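Local coordinates for putative rRNA methylase (Clostridium thermocellum ATCC 27405, PDB 3EEY), which binds S-adenosylmethionine and is probably a methyltransferase that modifies ribosomal RNA, at residues N7-G10 / Q11-D14; F19-E22 / G23-V26. All coordinates share one frame; numbering follows the deposited sequence. Where two conformers were deposited one is given.

Contact 1. Residues N7-G10 / Q11-D14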
ATOM      1  N   ASN A   7       6.895  -3.164  -6.842  1.00 39.11           N
ATOM      2  CA  ASN A   7       6.740  -1.748  -7.176  1.00 42.56           C
ATOM      3  C   ASN A   7       5.282  -1.411  -7.499  1.00 33.45           C
ATOM      4  O   ASN A   7       4.441  -2.310  -7.566  1.00 34.92           O
ATOM      5  CB  ASN A   7       7.690  -1.333  -8.310  1.00 34.56           C
ATOM      6  CG  ASN A   7       7.404  -2.044  -9.632  1.00 45.74           C
ATOM      7  OD1 ASN A   7       6.478  -2.847  -9.758  1.00 49.16           O
ATOM      8  ND2 ASN A   7       8.217  -1.745 -10.629  1.00 33.56           N
ATOM      9  N   SER A   8       4.999  -0.131  -7.705  1.00 31.06           N
ATOM     10  CA  SER A   8       3.640   0.352  -7.960  1.00 35.55           C
ATOM     11  C   SER A   8       2.964  -0.353  -9.131  1.00 35.00           C
ATOM     12  O   SER A   8       1.832  -0.824  -9.004  1.00 32.82           O
ATOM     13  CB  SER A   8       3.648   1.859  -8.166  1.00 39.01           C
ATOM     14  OG  SER A   8       4.035   2.510  -6.972  1.00 36.80           O
ATOM     15  N   LEU A   9       3.681  -0.466 -10.247  1.00 35.04           N
ATOM     16  CA  LEU A   9       3.197  -1.191 -11.417  1.00 33.78           C
ATOM     17  C   LEU A   9       2.789  -2.636 -11.120  1.00 32.64           C
ATOM     18  O   LEU A   9       1.716  -3.069 -11.527  1.00 44.32           O
ATOM     19  CB  LEU A   9       4.242  -1.158 -12.537  1.00 42.12           C
ATOM     20  CG  LEU A   9       3.875  -1.792 -13.885  1.00 41.09           C
ATOM     21  CD1 LEU A   9       2.667  -1.121 -14.552  1.00 38.07           C
ATOM     22  CD2 LEU A   9       5.072  -1.772 -14.817  1.00 48.81           C
ATOM     23  N   GLY A  10       3.637  -3.368 -10.405  1.00 36.84           N
ATOM     24  CA  GLY A  10       3.341  -4.736  -9.998  1.00 33.52           C
ATOM     25  C   GLY A  10       2.196  -4.848  -9.007  1.00 36.12           C
ATOM     26  O   GLY A  10       1.408  -5.789  -9.071  1.00 38.59           O
ATOM     27  N   GLN A  11       2.113  -3.884  -8.093  1.00 36.39           N
ATOM     28  CA  GLN A  11       1.058  -3.820  -7.085  1.00 31.73           C
ATOM     29  C   GLN A  11      -0.328  -3.491  -7.649  1.00 37.52           C
ATOM     30  O   GLN A  11      -1.333  -4.014  -7.151  1.00 41.25           O
ATOM     31  CB  GLN A  11       1.431  -2.827  -5.990  1.00 37.49           C
ATOM     32  CG  GLN A  11       2.460  -3.346  -5.011  1.00 31.44           C
ATOM     33  CD  GLN A  11       2.537  -2.514  -3.767  1.00 39.36           C
ATOM     34  OE1 GLN A  11       1.531  -2.289  -3.084  1.00 36.67           O
ATOM     35  NE2 GLN A  11       3.735  -2.048  -3.455  1.00 37.69           N
ATOM     36  N   SER A  12      -0.377  -2.640  -8.683  1.00 32.00           N
ATOM     37  CA  SER A  12      -1.627  -2.351  -9.401  1.00 30.79           C
ATOM     38  C   SER A  12      -2.295  -3.619  -9.947  1.00 32.25           C
ATOM     39  O   SER A  12      -3.500  -3.804  -9.795  1.00 30.81           O
ATOM     40  CB  SER A  12      -1.406  -1.331 -10.519  1.00 33.28           C
ATOM     41  OG  SER A  12      -0.631  -1.860 -11.585  1.00 40.46           O
ATOM     42  N   HIS A  13      -1.498  -4.501 -10.542  1.00 32.19           N
ATOM     43  CA  HIS A  13      -1.976  -5.798 -11.020  1.00 23.86           C
ATOM     44  C   HIS A  13      -2.489  -6.700  -9.895  1.00 31.40           C
ATOM     45  O   HIS A  13      -3.515  -7.363 -10.052  1.00 38.93           O
ATOM     46  CB  HIS A  13      -0.863  -6.499 -11.789  1.00 28.08           C
ATOM     47  CG  HIS A  13      -0.615  -5.927 -13.148  1.00 38.27           C
ATOM     48  ND1 HIS A  13      -0.564  -6.705 -14.283  1.00 53.28           N
ATOM     49  CD2 HIS A  13      -0.400  -4.655 -13.557  1.00 50.58           C
ATOM     50  CE1 HIS A  13      -0.327  -5.939 -15.331  1.00 48.87           C
ATOM     51  NE2 HIS A  13      -0.228  -4.690 -14.917  1.00 41.97           N
ATOM     52  N   ASP A  14      -1.773  -6.717  -8.768  1.00 36.35           N
ATOM     53  CA  ASP A  14      -2.178  -7.467  -7.575  1.00 35.78           C
ATOM     54  C   ASP A  14      -3.514  -7.000  -6.996  1.00 37.90           C
ATOM     55  O   ASP A  14      -4.336  -7.828  -6.599  1.00 38.99           O
ATOM     56  CB  ASP A  14      -1.094  -7.408  -6.490  1.00 43.06           C
ATOM     57  CG  ASP A  14       0.098  -8.312  -6.788  1.00 51.08           C
ATOM     58  OD1 ASP A  14       0.102  -9.019  -7.816  1.00 53.33           O
ATOM     59  OD2 ASP A  14       1.040  -8.323  -5.972  1.00 57.45           O
TER
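Ser12 OG reaches back one turn to Leu9 O at 2.6 Å, a short hydrogen bond in which the hydroxyl is the donor. The chi1 of 69°, with OG lodged between backbone N and carbonyl carbon, turns it onto that oxygen, which it meets from a position tilted 31° off the carbonyl plane. His13 CD2 approaches the same oxygen obliquely at 3.3 Å, with Ser12 OG lying in plane at the edge of the imidazole. His13 NE2 bonds to Asp36, a residue of the S-adenosylmethionine site, and the ring stacks with Phe39, which ties the helix to that pocket. On the buried flank Gln11 lays CB and CG against Asn7 O, each at 3.4 Å, while Gln11 N donates to that oxygen. Ser12 N repeats the i to i+4 pattern with Ser8 O at 2.9 Å. This flank is packed against strand 181-187, and Gln11 NE2 bonds to Gln168 of the second subunit.

The other side is looser. Asn7 and Leu9 are exposed, and Asp14 N to Gly10 O is a weak bond at 3.3 Å. The carboxylate of Asp14 forms a salt bridge with Lys6. At the start of the helix, Asn7 OD1 accepts a hydrogen bond from Gly10 N at 3.0 Å with an N-H...O angle of 159°, the classic asparagine N-cap of an alpha-helix, here helix 8-19.

Contact 2. Residues F19-E22 / G23-V26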
ATOM      1  N   PHE A  19      -9.920  -7.947  -7.090  1.00 53.65           N
ATOM      2  CA  PHE A  19     -11.254  -7.389  -7.275  1.00 47.24           C
ATOM      3  C   PHE A  19     -11.973  -7.919  -8.508  1.00 49.96           C
ATOM      4  O   PHE A  19     -13.192  -8.046  -8.508  1.00 55.23           O
ATOM      5  CB  PHE A  19     -11.161  -5.866  -7.358  1.00 44.41           C
ATOM      6  CG  PHE A  19     -11.032  -5.187  -6.029  1.00 39.26           C
ATOM      7  CD1 PHE A  19     -12.144  -4.611  -5.432  1.00 39.19           C
ATOM      8  CD2 PHE A  19      -9.806  -5.097  -5.379  1.00 42.11           C
ATOM      9  CE1 PHE A  19     -12.045  -3.971  -4.203  1.00 44.89           C
ATOM     10  CE2 PHE A  19      -9.695  -4.462  -4.148  1.00 45.28           C
ATOM     11  CZ  PHE A  19     -10.821  -3.897  -3.558  1.00 43.08           C
ATOM     12  N   VAL A  20     -11.222  -8.217  -9.560  1.00 50.09           N
ATOM     13  CA  VAL A  20     -11.813  -8.607 -10.833  1.00 51.10           C
ATOM     14  C   VAL A  20     -12.018 -10.115 -10.909  1.00 58.10           C
ATOM     15  O   VAL A  20     -11.076 -10.888 -10.727  1.00 60.26           O
ATOM     16  CB  VAL A  20     -10.955  -8.111 -12.031  1.00 46.79           C
ATOM     17  CG1 VAL A  20     -11.494  -8.610 -13.363  1.00 44.28           C
ATOM     18  CG2 VAL A  20     -10.899  -6.613 -12.030  1.00 40.64           C
ATOM     19  N   LYS A  21     -13.263 -10.520 -11.145  1.00 61.44           N
ATOM     20  CA  LYS A  21     -13.584 -11.917 -11.427  0.50 65.00           C
ATOM     21  C   LYS A  21     -14.077 -12.066 -12.868  1.00 67.04           C
ATOM     22  O   LYS A  21     -14.199 -11.075 -13.600  1.00 65.83           O
ATOM     23  CB  LYS A  21     -14.589 -12.486 -10.406  0.50 65.09           C
ATOM     24  CG  LYS A  21     -15.970 -11.834 -10.383  0.50 64.71           C
ATOM     25  CD  LYS A  21     -16.909 -12.586  -9.445  0.50 66.56           C
ATOM     26  CE  LYS A  21     -18.323 -12.023  -9.483  0.50 70.39           C
ATOM     27  NZ  LYS A  21     -19.287 -12.885  -8.734  0.50 67.52           N
ATOM     28  N   GLU A  22     -14.345 -13.302 -13.276  1.00 68.97           N
ATOM     29  CA  GLU A  22     -14.751 -13.583 -14.649  1.00 67.58           C
ATOM     30  C   GLU A  22     -16.176 -13.130 -14.943  1.00 64.69           C
ATOM     31  O   GLU A  22     -17.083 -13.315 -14.122  1.00 62.16           O
ATOM     32  CB  GLU A  22     -14.562 -15.065 -14.975  1.00 71.35           C
ATOM     33  CG  GLU A  22     -13.139 -15.552 -14.731  1.00 84.19           C
ATOM     34  CD  GLU A  22     -12.673 -16.571 -15.745  1.00 97.09           C
ATOM     35  OE1 GLU A  22     -13.471 -17.461 -16.116  1.00107.32           O
ATOM     36  OE2 GLU A  22     -11.499 -16.484 -16.166  1.00 95.95           O
ATOM     37  N   GLY A  23     -16.353 -12.514 -16.111  1.00 58.26           N
ATOM     38  CA  GLY A  23     -17.645 -11.982 -16.528  1.00 58.94           C
ATOM     39  C   GLY A  23     -17.838 -10.499 -16.255  1.00 61.12           C
ATOM     40  O   GLY A  23     -18.844  -9.919 -16.671  1.00 57.06           O
ATOM     41  N   ASP A  24     -16.870  -9.888 -15.571  1.00 59.51           N
ATOM     42  CA  ASP A  24     -16.941  -8.474 -15.184  1.00 56.66           C
ATOM     43  C   ASP A  24     -16.725  -7.533 -16.354  1.00 50.78           C
ATOM     44  O   ASP A  24     -16.209  -7.933 -17.391  1.00 49.54           O
ATOM     45  CB  ASP A  24     -15.918  -8.164 -14.085  1.00 58.61           C
ATOM     46  CG  ASP A  24     -16.379  -8.604 -12.707  1.00 64.30           C
ATOM     47  OD1 ASP A  24     -17.605  -8.755 -12.496  1.00 72.35           O
ATOM     48  OD2 ASP A  24     -15.512  -8.788 -11.826  1.00 59.47           O
ATOM     49  N   THR A  25     -17.135  -6.281 -16.191  1.00 53.41           N
ATOM     50  CA  THR A  25     -16.808  -5.246 -17.160  1.00 48.07           C
ATOM     51  C   THR A  25     -15.744  -4.341 -16.551  1.00 47.43           C
ATOM     52  O   THR A  25     -15.927  -3.806 -15.460  1.00 42.24           O
ATOM     53  CB  THR A  25     -18.057  -4.455 -17.616  1.00 53.04           C
ATOM     54  OG1 THR A  25     -18.988  -5.352 -18.227  1.00 46.39           O
ATOM     55  CG2 THR A  25     -17.687  -3.371 -18.632  1.00 47.08           C
ATOM     56  N   VAL A  26     -14.622  -4.208 -17.253  1.00 44.99           N
ATOM     57  CA  VAL A  26     -13.467  -3.460 -16.771  1.00 39.34           C
ATOM     58  C   VAL A  26     -13.003  -2.464 -17.834  1.00 41.13           C
ATOM     59  O   VAL A  26     -13.397  -2.571 -18.989  1.00 39.47           O
ATOM     60  CB  VAL A  26     -12.295  -4.399 -16.332  1.00 40.10           C
ATOM     61  CG1 VAL A  26     -12.718  -5.322 -15.192  1.00 33.71           C
ATOM     62  CG2 VAL A  26     -11.769  -5.220 -17.508  1.00 39.80           C
TER
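Hydrogen bonding centres on Asp24, whose OD2 accepts from Lys21 N at 2.9 Å with an N-H...O angle of 157°. The donor meets OD2 on the anti side of the carboxylate, 34° out of its plane. With CG anti to the carbonyl carbon (chi1 -79°), the acid is folded back across the turn to the preceding backbone. OD2 also forms a salt bridge with Lys95 of strand 94-101, so one oxygen is gripped by a peptide N-H and an ammonium group; the latter would probably favour the ionised carboxylate.

Side-chain proximity without pairing describes Lys21, which was modelled in two conformers. In the one given here, CG passes 3.4 Å from Asp24 OD2 and the two side chains cross at about a right angle; the position of the ammonium end is doubtful.

Apolar packing lies on the inner side, where Val20 CG2 touches Val26 CG1 at 3.9 Å and Val20 CG1 lies almost as near. Both methyls of Val20 thus approach the same methyl of Val26. Ala96 touches both valines, while helix 35-44 supplies Leu43 to Val20 and Leu40 to Val26.

Backbone geometry completes the reversal: Gly23 has a positive phi, where a CB would clash with Glu22 O. Lys21 to Asp24 accordingly form a type II beta turn with glycine at its third position, leading from helix 8-19 into strand 25-28 of the Rossmann-like methyltransferase sheet.

In the fold
Contacts 1 and 2 follow in series along the chain, one near the start of helix 8-19 and the other in the loop that carries its end into strand 25-28. Their centres are 18 Å apart and their nearest atoms about 6 Å, so they do not touch. Both are partly buried, each with an inner and a solvent-facing side. Contact 1 is mainly helical backbone bonding with polar side chains added; it reaches the cofactor site and hydrogen-bonds to the second subunit, which contact 2 meets through apolar packing of Phe19. Contact 2 combines a carboxylate-to-backbone bond with an interior valine pair, its Val26 side chain about 13 Å from the bound S-adenosylmethionine.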